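Local coordinates for putative alpha/beta hydrolase (Desulfitobacterium hafniense, PDB 4RPC), which is of unknown function but, as a putative alpha/beta hydrolase, probably cleaves a bond by hydrolysis, at residues A[139-151]-A[163-177]. Residues are numbered along the deposited sequence; the frame is centred on the assembly and turned at random.
Sequences DAFLNLLAGEHLP and NNDVEVLQPLIYEHI
The chain between strand 112-119 and strand 204-210 of the alpha/beta hydrolase fold forms a helical insertion, where the cap of this family usually sits, and within it helix 139-145 meets helix 165-169 at 89°, the axes 10.1 Å apart. The helix of segment 139-151 ends in a Schellman motif at G147, whose positive phi turns the chain so that H149 and L150 both reach D165. One carboxylate takes two nearly straight bonds: H149 ND1 gives its N-H to D165 OD1 on the syn side (3.0 Å), and L150 N points at D165 OD2 (2.8 Å). For D165, chi1 of 49° sets CG between the backbone N and carbonyl carbon, turning the carboxylate to the loop. The H149 ring is sandwiched, with the N163 amide stacked 7° from parallel on one face and V166 CG2 over the other; K155 holds N163 OD1. Were H149 an alanine, D165 OD1 would probably lose its ring donor and a gap would open between the N163 amide and V166 CG2. Farther along, L144 CD1 packs on L169 CB (3.6 Å), I173 CD1 makes a CH-pi contact over the face of the F141 ring, and L145 CD2 meets I173 CG2 (3.6 Å). The crossing is thus mainly apolar where L144, L145 and F141 meet L169 and I173, and polar at the loop, where buried D165, if ionised, would probably favour a protonated H149.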
ATOM      1  N   ASP A 139      17.747  -2.505  -4.392  1.00 23.08           N
ATOM      2  CA  ASP A 139      18.930  -2.913  -3.674  1.00 25.48           C
ATOM      3  C   ASP A 139      18.829  -2.586  -2.180  1.00 26.11           C
ATOM      4  O   ASP A 139      19.244  -3.413  -1.359  1.00 25.10           O
ATOM      5  CB  ASP A 139      20.192  -2.254  -4.212  1.00 27.59           C
ATOM      6  CG  ASP A 139      20.455  -2.609  -5.646  1.00 30.12           C
ATOM      7  OD1 ASP A 139      19.887  -3.629  -6.125  1.00 31.83           O
ATOM      8  OD2 ASP A 139      21.215  -1.861  -6.320  1.00 33.04           O
ATOM      9  N   ALA A 140      18.317  -1.388  -1.848  1.00 24.11           N
ATOM     10  CA  ALA A 140      18.215  -0.944  -0.467  1.00 25.76           C
ATOM     11  C   ALA A 140      17.358  -1.962   0.281  1.00 26.19           C
ATOM     12  O   ALA A 140      17.762  -2.453   1.347  1.00 25.18           O
ATOM     13  CB  ALA A 140      17.584   0.449  -0.382  1.00 25.18           C
ATOM     14  N   PHE A 141      16.206  -2.309  -0.298  1.00 25.22           N
ATOM     15  CA  PHE A 141      15.265  -3.196   0.407  1.00 27.35           C
ATOM     16  C   PHE A 141      15.829  -4.598   0.648  1.00 26.97           C
ATOM     17  O   PHE A 141      15.643  -5.166   1.709  1.00 25.39           O
ATOM     18  CB  PHE A 141      13.955  -3.272  -0.332  1.00 28.72           C
ATOM     19  CG  PHE A 141      12.960  -2.224   0.067  1.00 32.72           C
ATOM     20  CD1 PHE A 141      13.316  -1.135   0.857  1.00 36.69           C
ATOM     21  CD2 PHE A 141      11.656  -2.327  -0.357  1.00 36.24           C
ATOM     22  CE1 PHE A 141      12.379  -0.179   1.253  1.00 38.12           C
ATOM     23  CE2 PHE A 141      10.709  -1.388   0.030  1.00 41.84           C
ATOM     24  CZ  PHE A 141      11.077  -0.297   0.835  1.00 40.03           C
ATOM     25  N   LEU A 142      16.546  -5.144  -0.333  1.00 25.74           N
ATOM     26  CA  LEU A 142      17.143  -6.457  -0.156  1.00 25.93           C
ATOM     27  C   LEU A 142      18.264  -6.389   0.902  1.00 26.92           C
ATOM     28  O   LEU A 142      18.422  -7.290   1.743  1.00 25.02           O
ATOM     29  CB  LEU A 142      17.689  -7.006  -1.498  1.00 25.43           C
ATOM     30  CG  LEU A 142      16.547  -7.380  -2.412  1.00 24.55           C
ATOM     31  CD1 LEU A 142      17.039  -7.558  -3.806  1.00 24.81           C
ATOM     32  CD2 LEU A 142      15.785  -8.631  -1.921  1.00 25.42           C
ATOM     33  N   ASN A 143      19.043  -5.318   0.847  1.00 27.93           N
ATOM     34  CA  ASN A 143      20.042  -5.066   1.872  1.00 30.50           C
ATOM     35  C   ASN A 143      19.484  -5.094   3.293  1.00 30.68           C
ATOM     36  O   ASN A 143      20.179  -5.490   4.214  1.00 31.43           O
ATOM     37  CB  ASN A 143      20.789  -3.763   1.627  1.00 31.45           C
ATOM     38  CG  ASN A 143      21.982  -3.946   0.734  1.00 33.48           C
ATOM     39  OD1 ASN A 143      22.643  -4.951   0.778  1.00 38.13           O
ATOM     40  ND2 ASN A 143      22.246  -2.978  -0.100  1.00 35.72           N
ATOM     41  N   LEU A 144      18.235  -4.709   3.476  1.00 30.57           N
ATOM     42  CA  LEU A 144      17.638  -4.760   4.810  1.00 31.77           C
ATOM     43  C   LEU A 144      17.658  -6.175   5.360  1.00 33.30           C
ATOM     44  O   LEU A 144      17.773  -6.364   6.556  1.00 33.56           O
ATOM     45  CB  LEU A 144      16.207  -4.247   4.801  1.00 31.13           C
ATOM     46  CG  LEU A 144      16.045  -2.780   4.431  1.00 30.32           C
ATOM     47  CD1 LEU A 144      14.564  -2.417   4.318  1.00 30.08           C
ATOM     48  CD2 LEU A 144      16.713  -1.913   5.476  1.00 32.15           C
ATOM     49  N   LEU A 145      17.565  -7.158   4.465  1.00 33.34           N
ATOM     50  CA  LEU A 145      17.555  -8.576   4.839  1.00 35.33           C
ATOM     51  C   LEU A 145      18.898  -9.019   5.326  1.00 34.53           C
ATOM     52  O   LEU A 145      18.996  -9.996   6.012  1.00 35.92           O
ATOM     53  CB  LEU A 145      17.111  -9.482   3.645  1.00 34.94           C
ATOM     54  CG  LEU A 145      15.685  -9.229   3.119  1.00 34.45           C
ATOM     55  CD1 LEU A 145      15.480  -9.849   1.734  1.00 33.37           C
ATOM     56  CD2 LEU A 145      14.591  -9.695   4.101  1.00 35.15           C
ATOM     57  N   ALA A 146      19.938  -8.316   4.940  1.00 33.76           N
ATOM     58  CA  ALA A 146      21.215  -8.463   5.580  1.00 36.10           C
ATOM     59  C   ALA A 146      21.367  -7.619   6.848  1.00 37.04           C
ATOM     60  O   ALA A 146      22.429  -7.629   7.454  1.00 39.67           O
ATOM     61  CB  ALA A 146      22.315  -8.094   4.597  1.00 35.48           C
ATOM     62  N   GLY A 147      20.346  -6.866   7.237  1.00 37.54           N
ATOM     63  CA  GLY A 147      20.457  -5.954   8.383  1.00 39.28           C
ATOM     64  C   GLY A 147      21.290  -4.729   8.076  1.00 39.70           C
ATOM     65  O   GLY A 147      21.750  -4.050   8.974  1.00 40.43           O
ATOM     66  N   GLU A 148      21.457  -4.423   6.803  1.00 38.67           N
ATOM     67  CA  GLU A 148      22.161  -3.222   6.426  1.00 40.11           C
ATOM     68  C   GLU A 148      21.188  -2.044   6.256  1.00 36.35           C
ATOM     69  O   GLU A 148      20.115  -2.199   5.706  1.00 32.71           O
ATOM     70  CB  GLU A 148      22.886  -3.490   5.128  1.00 43.52           C
ATOM     71  CG  GLU A 148      23.650  -2.327   4.568  1.00 49.09           C
ATOM     72  CD  GLU A 148      24.257  -2.695   3.232  1.00 57.44           C
ATOM     73  OE1 GLU A 148      24.886  -3.795   3.153  1.00 57.50           O
ATOM     74  OE2 GLU A 148      24.056  -1.906   2.260  1.00 64.06           O
ATOM     75  N   HIS A 149      21.610  -0.859   6.673  1.00 34.93           N
ATOM     76  CA  HIS A 149      20.766   0.325   6.662  1.00 34.08           C
ATOM     77  C   HIS A 149      20.555   0.939   5.279  1.00 31.83           C
ATOM     78  O   HIS A 149      21.403   0.813   4.388  1.00 31.49           O
ATOM     79  CB  HIS A 149      21.399   1.379   7.546  1.00 36.24           C
ATOM     80  CG  HIS A 149      21.527   0.951   8.964  1.00 38.27           C
ATOM     81  ND1 HIS A 149      20.485   1.069   9.859  1.00 40.15           N
ATOM     82  CD2 HIS A 149      22.541   0.363   9.632  1.00 38.92           C
ATOM     83  CE1 HIS A 149      20.878   0.621  11.041  1.00 40.99           C
ATOM     84  NE2 HIS A 149      22.114   0.171  10.924  1.00 41.02           N
ATOM     85  N   LEU A 150      19.429   1.628   5.129  1.00 29.28           N
ATOM     86  CA  LEU A 150      19.108   2.315   3.905  1.00 28.04           C
ATOM     87  C   LEU A 150      20.132   3.426   3.683  1.00 29.24           C
ATOM     88  O   LEU A 150      20.616   4.019   4.653  1.00 31.02           O
ATOM     89  CB  LEU A 150      17.709   2.904   3.935  1.00 26.24           C
ATOM     90  CG  LEU A 150      16.490   1.988   4.176  1.00 26.62           C
ATOM     91  CD1 LEU A 150      15.236   2.783   4.542  1.00 26.86           C
ATOM     92  CD2 LEU A 150      16.204   1.085   2.998  1.00 25.91           C
ATOM     93  N   PRO A 151      20.472   3.709   2.415  1.00 28.63           N
ATOM     94  CA  PRO A 151      21.415   4.779   2.078  1.00 29.74           C
ATOM     95  C   PRO A 151      20.826   6.148   2.366  1.00 30.80           C
ATOM     96  O   PRO A 151      19.640   6.313   2.212  1.00 30.73           O
ATOM     97  CB  PRO A 151      21.563   4.627   0.567  1.00 29.13           C
ATOM     98  CG  PRO A 151      20.267   4.035   0.125  1.00 28.05           C
ATOM     99  CD  PRO A 151      19.852   3.113   1.220  1.00 27.41           C
ATOM    100  N   ASN A 163      18.140   5.392  12.749  1.00 44.11           N
ATOM    101  CA  ASN A 163      18.674   4.088  12.425  1.00 44.20           C
ATOM    102  C   ASN A 163      17.811   2.950  12.885  1.00 42.11           C
ATOM    103  O   ASN A 163      18.282   1.854  13.114  1.00 42.65           O
ATOM    104  CB  ASN A 163      20.087   3.926  13.016  1.00 47.36           C
ATOM    105  CG  ASN A 163      21.135   3.919  11.971  1.00 47.59           C
ATOM    106  OD1 ASN A 163      20.938   4.461  10.880  1.00 46.11           O
ATOM    107  ND2 ASN A 163      22.253   3.284  12.273  1.00 51.88           N
ATOM    108  N   ASN A 164      16.529   3.204  12.988  1.00 40.86           N
ATOM    109  CA  ASN A 164      15.592   2.154  13.287  1.00 39.56           C
ATOM    110  C   ASN A 164      15.006   1.514  12.011  1.00 37.39           C
ATOM    111  O   ASN A 164      14.079   0.724  12.093  1.00 36.19           O
ATOM    112  CB  ASN A 164      14.490   2.727  14.203  1.00 41.39           C
ATOM    113  CG  ASN A 164      13.789   3.951  13.605  1.00 41.13           C
ATOM    114  OD1 ASN A 164      14.402   4.758  12.876  1.00 39.82           O
ATOM    115  ND2 ASN A 164      12.485   4.080  13.885  1.00 40.69           N
ATOM    116  N   ASP A 165      15.554   1.836  10.829  1.00 36.36           N
ATOM    117  CA  ASP A 165      14.994   1.332   9.539  1.00 34.17           C
ATOM    118  C   ASP A 165      15.038  -0.187   9.396  1.00 33.36           C
ATOM    119  O   ASP A 165      14.096  -0.796   8.902  1.00 29.60           O
ATOM    120  CB  ASP A 165      15.698   1.998   8.351  1.00 33.98           C
ATOM    121  CG  ASP A 165      17.212   1.954   8.468  1.00 35.37           C
ATOM    122  OD1 ASP A 165      17.798   2.256   9.541  1.00 38.20           O
ATOM    123  OD2 ASP A 165      17.822   1.589   7.471  1.00 35.86           O
ATOM    124  N   VAL A 166      16.135  -0.798   9.846  1.00 35.57           N
ATOM    125  CA  VAL A 166      16.216  -2.250   9.879  1.00 36.51           C
ATOM    126  C   VAL A 166      15.174  -2.866  10.832  1.00 36.88           C
ATOM    127  O   VAL A 166      14.421  -3.760  10.466  1.00 36.42           O
ATOM    128  CB  VAL A 166      17.626  -2.709  10.255  1.00 37.93           C
ATOM    129  CG1 VAL A 166      17.663  -4.197  10.505  1.00 38.65           C
ATOM    130  CG2 VAL A 166      18.592  -2.404   9.130  1.00 37.98           C
ATOM    131  N   GLU A 167      15.132  -2.404  12.061  1.00 39.73           N
ATOM    132  CA  GLU A 167      14.185  -2.974  13.029  1.00 40.97           C
ATOM    133  C   GLU A 167      12.760  -2.810  12.520  1.00 37.26           C
ATOM    134  O   GLU A 167      11.966  -3.706  12.651  1.00 38.97           O
ATOM    135  CB  GLU A 167      14.369  -2.355  14.420  1.00 44.47           C
ATOM    136  CG  GLU A 167      13.467  -1.170  14.681  1.00 47.88           C
ATOM    137  CD  GLU A 167      13.315  -0.861  16.165  1.00 53.58           C
ATOM    138  OE1 GLU A 167      14.299  -0.394  16.794  1.00 55.80           O
ATOM    139  OE2 GLU A 167      12.204  -1.088  16.692  1.00 58.30           O
ATOM    140  N   VAL A 168      12.449  -1.694  11.880  1.00 34.33           N
ATOM    141  CA  VAL A 168      11.083  -1.439  11.400  1.00 31.82           C
ATOM    142  C   VAL A 168      10.674  -2.128  10.084  1.00 30.64           C
ATOM    143  O   VAL A 168       9.564  -2.616   9.977  1.00 29.13           O
ATOM    144  CB  VAL A 168      10.839   0.066  11.213  1.00 30.80           C
ATOM    145  CG1 VAL A 168       9.465   0.325  10.640  1.00 28.97           C
ATOM    146  CG2 VAL A 168      10.946   0.806  12.544  1.00 33.15           C
ATOM    147  N   LEU A 169      11.547  -2.122   9.090  1.00 29.84           N
ATOM    148  CA  LEU A 169      11.206  -2.560   7.746  1.00 28.93           C
ATOM    149  C   LEU A 169      11.582  -4.006   7.478  1.00 28.78           C
ATOM    150  O   LEU A 169      10.933  -4.697   6.716  1.00 27.27           O
ATOM    151  CB  LEU A 169      11.924  -1.654   6.691  1.00 28.62           C
ATOM    152  CG  LEU A 169      11.402  -0.216   6.565  1.00 28.77           C
ATOM    153  CD1 LEU A 169      12.139   0.638   5.557  1.00 28.12           C
ATOM    154  CD2 LEU A 169       9.909  -0.182   6.254  1.00 28.37           C
ATOM    155  N   GLN A 170      12.658  -4.463   8.083  1.00 30.65           N
ATOM    156  CA  GLN A 170      13.132  -5.797   7.804  1.00 32.07           C
ATOM    157  C   GLN A 170      12.050  -6.833   8.042  1.00 31.95           C
ATOM    158  O   GLN A 170      11.939  -7.766   7.261  1.00 34.86           O
ATOM    159  CB  GLN A 170      14.390  -6.092   8.621  1.00 34.52           C
ATOM    160  CG  GLN A 170      15.094  -7.361   8.200  1.00 37.37           C
ATOM    161  CD  GLN A 170      16.262  -7.738   9.107  1.00 39.25           C
ATOM    162  OE1 GLN A 170      16.463  -7.204  10.174  1.00 44.77           O
ATOM    163  NE2 GLN A 170      17.014  -8.666   8.671  1.00 40.78           N
ATOM    164  N   PRO A 171      11.222  -6.676   9.097  1.00 31.36           N
ATOM    165  CA  PRO A 171      10.172  -7.676   9.234  1.00 30.93           C
ATOM    166  C   PRO A 171       9.102  -7.676   8.129  1.00 30.26           C
ATOM    167  O   PRO A 171       8.323  -8.640   8.079  1.00 29.87           O
ATOM    168  CB  PRO A 171       9.460  -7.299  10.556  1.00 31.77           C
ATOM    169  CG  PRO A 171      10.302  -6.303  11.248  1.00 32.38           C
ATOM    170  CD  PRO A 171      11.333  -5.787  10.277  1.00 32.31           C
ATOM    171  N   LEU A 172       8.982  -6.586   7.342  1.00 28.15           N
ATOM    172  CA  LEU A 172       7.990  -6.519   6.296  1.00 28.62           C
ATOM    173  C   LEU A 172       8.480  -7.001   4.950  1.00 28.33           C
ATOM    174  O   LEU A 172       7.683  -7.229   4.069  1.00 29.76           O
ATOM    175  CB  LEU A 172       7.483  -5.080   6.092  1.00 27.86           C
ATOM    176  CG  LEU A 172       6.719  -4.520   7.283  1.00 28.02           C
ATOM    177  CD1 LEU A 172       6.433  -3.040   7.076  1.00 27.89           C
ATOM    178  CD2 LEU A 172       5.439  -5.312   7.465  1.00 28.08           C
ATOM    179  N   ILE A 173       9.775  -7.098   4.765  1.00 30.61           N
ATOM    180  CA  ILE A 173      10.319  -7.543   3.482  1.00 29.62           C
ATOM    181  C   ILE A 173      10.103  -9.036   3.338  1.00 29.40           C
ATOM    182  O   ILE A 173      10.433  -9.803   4.200  1.00 32.48           O
ATOM    183  CB  ILE A 173      11.803  -7.280   3.389  1.00 30.02           C
ATOM    184  CG1 ILE A 173      12.127  -5.811   3.651  1.00 31.40           C
ATOM    185  CG2 ILE A 173      12.302  -7.753   2.040  1.00 29.44           C
ATOM    186  CD1 ILE A 173      11.451  -4.813   2.709  1.00 31.69           C
ATOM    187  N   TYR A 174       9.533  -9.453   2.230  1.00 28.11           N
ATOM    188  CA  TYR A 174       9.203 -10.844   2.034  1.00 28.30           C
ATOM    189  C   TYR A 174      10.523 -11.579   1.952  1.00 29.30           C
ATOM    190  O   TYR A 174      11.411 -11.245   1.169  1.00 28.45           O
ATOM    191  CB  TYR A 174       8.318 -11.042   0.771  1.00 27.39           C
ATOM    192  CG  TYR A 174       8.032 -12.478   0.364  1.00 26.83           C
ATOM    193  CD1 TYR A 174       7.685 -13.441   1.286  1.00 28.24           C
ATOM    194  CD2 TYR A 174       8.114 -12.851  -0.978  1.00 27.57           C
ATOM    195  CE1 TYR A 174       7.463 -14.757   0.900  1.00 29.01           C
ATOM    196  CE2 TYR A 174       7.896 -14.147  -1.381  1.00 27.00           C
ATOM    197  CZ  TYR A 174       7.557 -15.078  -0.466  1.00 28.54           C
ATOM    198  OH  TYR A 174       7.312 -16.325  -0.938  1.00 28.18           O
ATOM    199  N   GLU A 175      10.663 -12.600   2.772  1.00 30.71           N
ATOM    200  CA  GLU A 175      11.973 -13.212   2.903  1.00 33.23           C
ATOM    201  C   GLU A 175      12.396 -13.989   1.642  1.00 30.67           C
ATOM    202  O   GLU A 175      13.567 -14.205   1.450  1.00 30.53           O
ATOM    203  CB  GLU A 175      12.054 -14.042   4.190  1.00 36.34           C
ATOM    204  CG  GLU A 175      11.238 -15.293   4.162  1.00 40.80           C
ATOM    205  CD  GLU A 175      11.386 -16.104   5.449  1.00 46.58           C
ATOM    206  OE1 GLU A 175      11.837 -15.574   6.499  1.00 46.34           O
ATOM    207  OE2 GLU A 175      11.036 -17.298   5.395  1.00 55.80           O
ATOM    208  N   HIS A 176      11.458 -14.347   0.774  1.00 29.24           N
ATOM    209  CA  HIS A 176      11.779 -15.066  -0.474  1.00 29.74           C
ATOM    210  C   HIS A 176      11.554 -14.265  -1.737  1.00 27.06           C
ATOM    211  O   HIS A 176      11.423 -14.828  -2.830  1.00 25.86           O
ATOM    212  CB  HIS A 176      10.990 -16.359  -0.561  1.00 31.85           C
ATOM    213  CG  HIS A 176      11.322 -17.324   0.522  1.00 34.98           C
ATOM    214  ND1 HIS A 176      12.621 -17.703   0.802  1.00 38.24           N
ATOM    215  CD2 HIS A 176      10.532 -17.987   1.396  1.00 36.05           C
ATOM    216  CE1 HIS A 176      12.614 -18.556   1.810  1.00 38.92           C
ATOM    217  NE2 HIS A 176      11.357 -18.745   2.184  1.00 38.33           N
ATOM    218  N   ILE A 177      11.497 -12.943  -1.585  1.00 25.90           N
ATOM    219  CA  ILE A 177      11.294 -12.105  -2.731  1.00 24.76           C
ATOM    220  C   ILE A 177      12.563 -12.212  -3.641  1.00 24.13           C
ATOM    221  O   ILE A 177      13.684 -12.448  -3.164  1.00 23.92           O
ATOM    222  CB  ILE A 177      10.966 -10.672  -2.346  1.00 24.08           C
ATOM    223  CG1 ILE A 177      10.502  -9.854  -3.560  1.00 23.44           C
ATOM    224  CG2 ILE A 177      12.156  -9.989  -1.743  1.00 24.89           C
ATOM    225  CD1 ILE A 177       9.120 -10.231  -4.058  1.00 24.22           C
TER